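Long-range contacts in outer membrane protein Omp121 (Bacteroides thetaiotaomicron, PDB 5FQ8), which probably carries nutrients across the outer membrane as a TonB-dependent transporter working with surface lipoproteins: residues S77-A82 against T968-S973; T187-P192 against S972-G977; D247-G252 against D280-T285. All coordinates share one frame; numbering follows the deposited sequence.

Contact 1: S77-A82 against T968-S973; sequences SSDPGA and TANPSS
The carboxylate of Asp79 meets the side-chain amide of Asn970. Asn970 ND2 donates to Asp79 OD1 over 2.4 Å with an N-H...O angle of 152°. OD1 takes this hydrogen on its syn lone pair, and the acceptor lies close to the amide plane of Asn970. The two side chains cross at about a right angle, with carboxylate and amide planes turned 64° apart. The second bond is made by Ser78. Its OG accepts from the backbone N of Ser973 at 2.5 Å, so a plug hydroxyl meets the backbone that leads into the barrel wall.

The other oxygen of Asp79 is held as well. Ser77 OG donates to the anti lone pair of Asp79 OD2 at 2.4 Å. A water donates to Asp79 OD2 at 2.7 Å and accepts from the backbone N of Asn970 at 3.1 Å. Three donors thus grip this buried carboxylate, which would probably keep it charged. An alanine at Asp79 would probably loosen the join, because the bond to Asn970, the water bridge and the internal tie to Ser77 all end on the carboxylate.

Further out, Asn970 ND2 has a weak second bond to Ala322 O, and the hydroxyl of Ser972 is bound by Asp950. Asp79 also begins a type II beta turn that runs to Ala82, with Gly81 at positive phi. The side chain of Asp79 lies about 9 Å from a bound calcium ion. The arrangement belongs to the TonB-dependent receptor fold, where loops of the N-terminal plug dock by polar contacts inside the beta-barrel.

Contact 2: T187-P192 against S972-G977; sequences TVLRLP and SSRRFG. With C8E ((hydroxyethyloxy)tri(ethyloxy)octane), chain O.
The ring of Phe976 has a chain of the detergent C8E over one face. C8E C7 sits 3.6 Å above the ring plane, over its centre. At the ring edge lies Thr187 OG1, 4.0 Å from Phe976 CE1. The guanidinium of Arg974 is covered on one face by Leu189, whose CD1 approaches NH1 of Arg974 to 3.4 Å, offset toward the rim. Thr187 OG1 lies at the edge of this group too. Leu189 CG stands anti to its backbone N (chi1 174°), and the Leu189 side chain crosses that of Arg974 at about a right angle. Its other methyl, CD2, reaches Ser972 OG, a hydroxyl bound by Asp950.

Beneath these side chains the backbones pair antiparallel. Thr187 and Arg974 form a hydrogen-bonded pair: Thr187 N donates to Arg974 O at 2.9 Å, and Arg974 N to Thr187 O at 2.5 Å, nearly along the C=O axis. Val188 and Ser973 follow as a non-hydrogen-bonded pair. Leu189 N then donates to a lone pair of Ser972 O at 3.0 Å. Beyond it, a water links Arg190 O to Ser972 N.

Strands 177-188 and 973-983 thereby close the barrel. Backbone bonds carry the seam, while the Arg974 guanidinium adds packing against Leu189. The bound detergent on Phe976 is consistent with a lipid-facing surface.

Contact 3: D247-G252 against D280-T285; sequences DFFDAG and DGMIPT. With CA (calcium ion), chain M.
One direct hydrogen bond joins the two loops: Asp250 N donates to Met282 O at 2.8 Å with an N-H...O angle of 164°. A water adds a bridge, donating to both Ala251 O and Asp280 O. Backbones also touch where Gly252 passes Gly281, and Gly252 CA makes a CA-H...O contact of 3.3 Å with Asp280 O.

The apolar contacts involve two rings. Pro284 CD lies over one face of Phe248, 4.0 Å from the ring centroid, in a CH-pi contact. Met282 makes an oblique Met-aromatic contact with Phe249, its SD 5.4 Å from the ring centroid. Ile283 CG1 comes to the edge of Phe249.

Metal bonds shape residues 280-285. Calcium is bound by Asp280 OD1 at 2.3 Å, Ile283 O at 2.2 Å, and the carbonyls of Gly281 and Thr285. Asp288 completes the site. On the other loop, Asp247 bonds to Ser4, Thr5 and Lys3 of the BT_2262 lipoprotein chain.

Two carboxylates and three carbonyls offer calcium a hard, all-oxygen site. Binding probably offsets the carboxylate charge and sets the bend on which Met282 and Pro284 meet the aromatic loop.

How the contacts relate
The three contacts cluster around one part of the barrel wall, with centres 10 to 12 Å apart. Segments 77-82, 187-192, 247-252 and 280-285 come first along the chain; 968-973 and 972-977 come near its end. Contacts 1 and 2 share Ser972 and Ser973, so the plug and the barrel seam meet on the same residues. Strands 973-983, 177-188, 252-264 and 268-280 are successive neighbours in the wall, and contact 3 lies at the ends of the last two. Met282 ties the group together: its CE lies 3.6 Å from Ser973 CB. Plug docking, barrel closure and a calcium site are thus contiguous.

Contact 1: S77-A82 against T968-S973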
loop_
_atom_site.group_PDB
_atom_site.type_symbol
_atom_site.label_atom_id
_atom_site.label_comp_id
_atom_site.label_asym_id
_atom_site.label_seq_id
_atom_site.Cartn_x
_atom_site.Cartn_y
_atom_site.Cartn_z
ATOM N N SER B 77 -14.975 -15.643 20.870
ATOM C CA SER B 77 -16.337 -15.466 20.405
ATOM C C SER B 77 -16.786 -16.766 19.761
ATOM O O SER B 77 -16.040 -17.742 19.698
ATOM C CB SER B 77 -16.455 -14.297 19.432
ATOM O OG SER B 77 -15.880 -14.600 18.168
ATOM N N SER B 78 -18.012 -16.759 19.268
ATOM C CA SER B 78 -18.560 -17.887 18.548
ATOM C C SER B 78 -18.192 -17.869 17.077
ATOM O O SER B 78 -18.652 -18.728 16.325
ATOM C CB SER B 78 -20.079 -17.917 18.703
ATOM O OG SER B 78 -20.464 -18.624 19.880
ATOM N N ASP B 79 -17.389 -16.941 16.657
ATOM C CA ASP B 79 -17.078 -16.841 15.251
ATOM C C ASP B 79 -16.099 -17.941 14.886
ATOM O O ASP B 79 -15.128 -18.158 15.607
ATOM C CB ASP B 79 -16.487 -15.475 14.929
ATOM C CG ASP B 79 -17.404 -14.355 15.289
ATOM O OD1 ASP B 79 -18.280 -14.034 14.464
ATOM O OD2 ASP B 79 -17.248 -13.809 16.395
ATOM N N PRO B 80 -16.305 -18.628 13.774
ATOM C CA PRO B 80 -15.446 -19.755 13.435
ATOM C C PRO B 80 -14.004 -19.331 13.271
ATOM O O PRO B 80 -13.706 -18.243 12.780
ATOM C CB PRO B 80 -16.046 -20.255 12.121
ATOM C CG PRO B 80 -17.459 -19.896 12.209
ATOM C CD PRO B 80 -17.461 -18.549 12.873
ATOM N N GLY B 81 -13.109 -20.192 13.727
ATOM C CA GLY B 81 -11.702 -19.947 13.595
ATOM C C GLY B 81 -11.116 -18.992 14.591
ATOM O O GLY B 81 -9.934 -18.672 14.476
ATOM N N ALA B 82 -11.884 -18.534 15.569
ATOM C CA ALA B 82 -11.416 -17.508 16.479
ATOM C C ALA B 82 -10.501 -18.097 17.546
ATOM O O ALA B 82 -10.294 -19.306 17.628
ATOM C CB ALA B 82 -12.604 -16.798 17.100
ATOM N N THR B 968 -19.603 -5.066 20.844
ATOM C CA THR B 968 -20.551 -5.688 19.927
ATOM C C THR B 968 -19.895 -6.821 19.157
ATOM O O THR B 968 -20.028 -6.945 17.943
ATOM C CB THR B 968 -21.191 -4.688 18.971
ATOM O OG1 THR B 968 -20.217 -3.763 18.505
ATOM C CG2 THR B 968 -22.278 -3.948 19.667
ATOM N N ALA B 969 -19.175 -7.658 19.891
ATOM C CA ALA B 969 -18.833 -8.977 19.394
ATOM C C ALA B 969 -20.088 -9.678 18.914
ATOM O O ALA B 969 -21.191 -9.395 19.375
ATOM C CB ALA B 969 -18.166 -9.801 20.482
ATOM N N ASN B 970 -19.921 -10.584 17.967
ATOM C CA ASN B 970 -21.074 -11.272 17.430
ATOM C C ASN B 970 -21.704 -12.171 18.492
ATOM O O ASN B 970 -21.018 -12.653 19.391
ATOM C CB ASN B 970 -20.667 -12.100 16.225
ATOM C CG ASN B 970 -20.145 -11.265 15.103
ATOM O OD1 ASN B 970 -20.666 -10.203 14.804
ATOM N ND2 ASN B 970 -19.100 -11.745 14.464
ATOM N N PRO B 971 -23.008 -12.406 18.413
ATOM C CA PRO B 971 -23.668 -13.258 19.404
ATOM C C PRO B 971 -23.015 -14.626 19.498
ATOM O O PRO B 971 -22.558 -15.177 18.501
ATOM C CB PRO B 971 -25.095 -13.367 18.867
ATOM C CG PRO B 971 -25.277 -12.213 18.008
ATOM C CD PRO B 971 -23.953 -11.891 17.419
ATOM N N SER B 972 -22.971 -15.168 20.709
ATOM C CA SER B 972 -22.454 -16.513 20.883
ATOM C C SER B 972 -23.471 -17.524 20.393
ATOM O O SER B 972 -24.657 -17.233 20.243
ATOM C CB SER B 972 -22.095 -16.786 22.335
ATOM O OG SER B 972 -23.239 -17.078 23.108
ATOM N N SER B 973 -22.995 -18.717 20.107
ATOM C CA SER B 973 -23.850 -19.705 19.482
ATOM C C SER B 973 -23.979 -20.939 20.351
ATOM O O SER B 973 -23.204 -21.173 21.278
ATOM C CB SER B 973 -23.331 -20.106 18.101
ATOM O OG SER B 973 -22.102 -20.791 18.208
HETATM O O HOH W 1 -16.973 -11.381 17.633
#

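Contact 2: T187-P192 against S972-G977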
loop_
_atom_site.group_PDB
_atom_site.type_symbol
_atom_site.label_atom_id
_atom_site.label_comp_id
_atom_site.label_asym_id
_atom_site.label_seq_id
_atom_site.Cartn_x
_atom_site.Cartn_y
_atom_site.Cartn_z
ATOM N N THR B 187 -26.656 -22.675 16.226
ATOM C CA THR B 187 -27.692 -21.659 16.255
ATOM C C THR B 187 -27.432 -20.667 17.385
ATOM O O THR B 187 -26.691 -20.938 18.331
ATOM C CB THR B 187 -29.071 -22.255 16.437
ATOM O OG1 THR B 187 -29.129 -22.867 17.724
ATOM C CG2 THR B 187 -29.349 -23.259 15.371
ATOM N N VAL B 188 -28.086 -19.511 17.285
ATOM C CA VAL B 188 -27.771 -18.387 18.157
ATOM C C VAL B 188 -28.292 -18.642 19.564
ATOM O O VAL B 188 -29.429 -19.080 19.755
ATOM C CB VAL B 188 -28.343 -17.094 17.558
ATOM C CG1 VAL B 188 -29.834 -17.219 17.374
ATOM C CG2 VAL B 188 -27.993 -15.927 18.422
ATOM N N LEU B 189 -27.455 -18.352 20.561
ATOM C CA LEU B 189 -27.636 -18.829 21.931
ATOM C C LEU B 189 -28.351 -17.847 22.836
ATOM O O LEU B 189 -29.205 -18.257 23.623
ATOM C CB LEU B 189 -26.284 -19.158 22.558
ATOM C CG LEU B 189 -26.316 -19.536 24.034
ATOM C CD1 LEU B 189 -27.080 -20.809 24.203
ATOM C CD2 LEU B 189 -24.921 -19.698 24.580
ATOM N N ARG B 190 -27.984 -16.569 22.770
ATOM C CA ARG B 190 -28.558 -15.549 23.643
ATOM C C ARG B 190 -28.457 -14.225 22.906
ATOM O O ARG B 190 -27.358 -13.770 22.586
ATOM C CB ARG B 190 -27.838 -15.518 24.995
ATOM C CG ARG B 190 -27.458 -14.161 25.558
ATOM C CD ARG B 190 -28.527 -13.571 26.476
ATOM N NE ARG B 190 -28.854 -14.420 27.619
ATOM C CZ ARG B 190 -28.269 -14.338 28.808
ATOM N NH1 ARG B 190 -27.318 -13.445 29.007
ATOM N NH2 ARG B 190 -28.636 -15.146 29.795
ATOM N N LEU B 191 -29.591 -13.661 22.568
ATOM C CA LEU B 191 -29.685 -12.300 22.088
ATOM C C LEU B 191 -30.226 -11.436 23.208
ATOM O O LEU B 191 -30.825 -11.949 24.154
ATOM C CB LEU B 191 -30.605 -12.212 20.869
ATOM C CG LEU B 191 -30.135 -12.943 19.615
ATOM C CD1 LEU B 191 -31.238 -12.998 18.593
ATOM C CD2 LEU B 191 -28.926 -12.264 19.037
ATOM N N PRO B 192 -30.013 -10.128 23.161
ATOM C CA PRO B 192 -30.514 -9.286 24.245
ATOM C C PRO B 192 -32.026 -9.328 24.303
ATOM O O PRO B 192 -32.709 -9.427 23.284
ATOM C CB PRO B 192 -29.992 -7.899 23.871
ATOM C CG PRO B 192 -28.821 -8.167 23.026
ATOM C CD PRO B 192 -29.201 -9.344 22.219
ATOM N N SER B 972 -22.971 -15.168 20.709
ATOM C CA SER B 972 -22.454 -16.513 20.883
ATOM C C SER B 972 -23.471 -17.524 20.393
ATOM O O SER B 972 -24.657 -17.233 20.243
ATOM C CB SER B 972 -22.095 -16.786 22.335
ATOM O OG SER B 972 -23.239 -17.078 23.108
ATOM N N SER B 973 -22.995 -18.717 20.107
ATOM C CA SER B 973 -23.850 -19.705 19.482
ATOM C C SER B 973 -23.979 -20.939 20.351
ATOM O O SER B 973 -23.204 -21.173 21.278
ATOM C CB SER B 973 -23.331 -20.106 18.101
ATOM O OG SER B 973 -22.102 -20.791 18.208
ATOM N N ARG B 974 -24.993 -21.716 20.013
ATOM C CA ARG B 974 -25.272 -23.025 20.589
ATOM C C ARG B 974 -24.890 -24.077 19.556
ATOM O O ARG B 974 -25.352 -24.010 18.418
ATOM C CB ARG B 974 -26.757 -23.115 20.920
ATOM C CG ARG B 974 -27.109 -23.878 22.092
ATOM C CD ARG B 974 -28.542 -24.293 21.952
ATOM N NE ARG B 974 -29.462 -23.162 21.891
ATOM C CZ ARG B 974 -29.973 -22.569 22.960
ATOM N NH1 ARG B 974 -29.635 -22.985 24.162
ATOM N NH2 ARG B 974 -30.809 -21.558 22.826
ATOM N N ARG B 975 -24.048 -25.029 19.925
ATOM C CA ARG B 975 -23.550 -25.995 18.953
ATOM C C ARG B 975 -23.944 -27.425 19.311
ATOM O O ARG B 975 -23.926 -27.807 20.481
ATOM C CB ARG B 975 -22.041 -25.870 18.822
ATOM C CG ARG B 975 -21.624 -24.525 18.306
ATOM C CD ARG B 975 -20.138 -24.327 18.389
ATOM N NE ARG B 975 -19.644 -24.232 19.759
ATOM C CZ ARG B 975 -19.655 -23.120 20.484
ATOM N NH1 ARG B 975 -20.151 -22.004 19.982
ATOM N NH2 ARG B 975 -19.171 -23.122 21.717
ATOM N N PHE B 976 -24.280 -28.215 18.288
ATOM C CA PHE B 976 -24.762 -29.583 18.477
ATOM C C PHE B 976 -24.594 -30.389 17.193
ATOM O O PHE B 976 -24.976 -29.930 16.119
ATOM C CB PHE B 976 -26.229 -29.594 18.913
ATOM C CG PHE B 976 -27.160 -28.811 18.019
ATOM C CD1 PHE B 976 -27.393 -27.469 18.243
ATOM C CD2 PHE B 976 -27.834 -29.426 16.989
ATOM C CE1 PHE B 976 -28.261 -26.757 17.436
ATOM C CE2 PHE B 976 -28.701 -28.723 16.179
ATOM C CZ PHE B 976 -28.918 -27.386 16.403
ATOM N N GLY B 977 -24.068 -31.602 17.305
ATOM C CA GLY B 977 -23.914 -32.405 16.111
ATOM C C GLY B 977 -23.812 -33.900 16.350
ATOM O O GLY B 977 -24.164 -34.410 17.412
HETATM C C1 C8E O . -27.006 -34.441 22.513
HETATM C C2 C8E O . -27.425 -33.022 22.871
HETATM C C3 C8E O . -28.323 -32.407 21.801
HETATM C C4 C8E O . -28.704 -30.977 22.169
HETATM C C5 C8E O . -29.849 -30.410 21.336
HETATM C C6 C8E O . -29.489 -29.031 20.786
HETATM C C7 C8E O . -30.577 -28.453 19.888
HETATM C C8 C8E O . -31.188 -27.214 20.526
HETATM O O9 C8E O . -32.043 -26.564 19.616
HETATM O O HOH W 2 -24.389 -13.889 22.798
#

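Contact 3: D247-G252 against D280-T285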
loop_
_atom_site.group_PDB
_atom_site.type_symbol
_atom_site.label_atom_id
_atom_site.label_comp_id
_atom_site.label_asym_id
_atom_site.label_seq_id
_atom_site.Cartn_x
_atom_site.Cartn_y
_atom_site.Cartn_z
ATOM N N ASP B 247 -34.743 -13.986 13.732
ATOM C CA ASP B 247 -34.954 -14.577 12.419
ATOM C C ASP B 247 -33.857 -14.227 11.432
ATOM O O ASP B 247 -33.810 -14.812 10.352
ATOM C CB ASP B 247 -36.290 -14.115 11.855
ATOM C CG ASP B 247 -37.445 -14.768 12.526
ATOM O OD1 ASP B 247 -37.202 -15.498 13.494
ATOM O OD2 ASP B 247 -38.591 -14.556 12.089
ATOM N N PHE B 248 -32.987 -13.278 11.762
ATOM C CA PHE B 248 -31.977 -12.853 10.804
ATOM C C PHE B 248 -30.919 -13.920 10.637
ATOM O O PHE B 248 -30.265 -13.997 9.593
ATOM C CB PHE B 248 -31.366 -11.528 11.262
ATOM C CG PHE B 248 -30.062 -11.199 10.614
ATOM C CD1 PHE B 248 -30.013 -10.769 9.313
ATOM C CD2 PHE B 248 -28.883 -11.299 11.327
ATOM C CE1 PHE B 248 -28.816 -10.469 8.729
ATOM C CE2 PHE B 248 -27.683 -10.998 10.754
ATOM C CZ PHE B 248 -27.642 -10.583 9.452
ATOM N N PHE B 249 -30.766 -14.766 11.631
ATOM C CA PHE B 249 -29.710 -15.751 11.602
ATOM C C PHE B 249 -30.168 -17.024 10.903
ATOM O O PHE B 249 -31.360 -17.305 10.758
ATOM C CB PHE B 249 -29.234 -16.032 13.021
ATOM C CG PHE B 249 -28.673 -14.820 13.708
ATOM C CD1 PHE B 249 -29.504 -13.930 14.357
ATOM C CD2 PHE B 249 -27.320 -14.566 13.694
ATOM C CE1 PHE B 249 -28.996 -12.821 14.979
ATOM C CE2 PHE B 249 -26.808 -13.460 14.313
ATOM C CZ PHE B 249 -27.643 -12.587 14.960
ATOM N N ASP B 250 -29.192 -17.763 10.420
ATOM C CA ASP B 250 -29.394 -19.050 9.802
ATOM C C ASP B 250 -29.019 -20.116 10.811
ATOM O O ASP B 250 -28.841 -19.847 11.999
ATOM C CB ASP B 250 -28.527 -19.188 8.549
ATOM C CG ASP B 250 -29.004 -18.368 7.390
ATOM O OD1 ASP B 250 -30.167 -17.923 7.389
ATOM O OD2 ASP B 250 -28.195 -18.203 6.460
ATOM N N ALA B 251 -28.833 -21.330 10.336
ATOM C CA ALA B 251 -28.169 -22.350 11.122
ATOM C C ALA B 251 -26.766 -22.502 10.574
ATOM O O ALA B 251 -26.587 -22.726 9.378
ATOM C CB ALA B 251 -28.930 -23.667 11.059
ATOM N N GLY B 252 -25.774 -22.330 11.429
ATOM C CA GLY B 252 -24.432 -22.665 11.022
ATOM C C GLY B 252 -24.343 -24.138 10.695
ATOM O O GLY B 252 -25.045 -24.960 11.276
ATOM N N ASP B 280 -19.320 -22.874 8.147
ATOM C CA ASP B 280 -20.023 -21.681 7.687
ATOM C C ASP B 280 -21.085 -21.419 8.743
ATOM O O ASP B 280 -22.133 -22.063 8.737
ATOM C CB ASP B 280 -20.615 -21.877 6.297
ATOM C CG ASP B 280 -21.356 -20.647 5.776
ATOM O OD1 ASP B 280 -21.579 -19.668 6.513
ATOM O OD2 ASP B 280 -21.748 -20.669 4.597
ATOM N N GLY B 281 -20.818 -20.460 9.629
ATOM C CA GLY B 281 -21.586 -20.264 10.845
ATOM C C GLY B 281 -22.947 -19.641 10.617
ATOM O O GLY B 281 -23.449 -19.538 9.499
ATOM N N MET B 282 -23.543 -19.191 11.714
ATOM C CA MET B 282 -24.959 -18.854 11.694
ATOM C C MET B 282 -25.264 -17.488 11.108
ATOM O O MET B 282 -26.424 -17.225 10.795
ATOM C CB MET B 282 -25.513 -18.897 13.099
ATOM C CG MET B 282 -24.810 -17.940 13.984
ATOM S SD MET B 282 -25.344 -18.100 15.655
ATOM C CE MET B 282 -24.154 -17.067 16.450
ATOM N N ILE B 283 -24.289 -16.598 11.006
ATOM C CA ILE B 283 -24.574 -15.316 10.359
ATOM C C ILE B 283 -24.757 -15.556 8.869
ATOM O O ILE B 283 -23.970 -16.311 8.274
ATOM C CB ILE B 283 -23.452 -14.322 10.623
ATOM C CG1 ILE B 283 -23.131 -14.245 12.111
ATOM C CG2 ILE B 283 -23.835 -12.955 10.174
ATOM C CD1 ILE B 283 -21.882 -13.488 12.420
ATOM N N PRO B 284 -25.777 -14.966 8.232
ATOM C CA PRO B 284 -26.055 -15.256 6.820
ATOM C C PRO B 284 -24.879 -15.005 5.892
ATOM O O PRO B 284 -23.943 -14.293 6.255
ATOM C CB PRO B 284 -27.214 -14.310 6.503
ATOM C CG PRO B 284 -27.848 -14.040 7.769
ATOM C CD PRO B 284 -26.787 -14.067 8.807
ATOM N N THR B 285 -24.942 -15.558 4.682
ATOM C CA THR B 285 -23.835 -15.601 3.722
ATOM C C THR B 285 -22.638 -16.353 4.276
ATOM O O THR B 285 -22.715 -16.966 5.338
ATOM C CB THR B 285 -23.368 -14.204 3.290
ATOM O OG1 THR B 285 -22.494 -13.664 4.290
ATOM C CG2 THR B 285 -24.542 -13.257 3.068
HETATM CA CA CA M . -22.865 -18.082 7.506
HETATM O O HOH W 3 -24.426 -22.156 7.278
#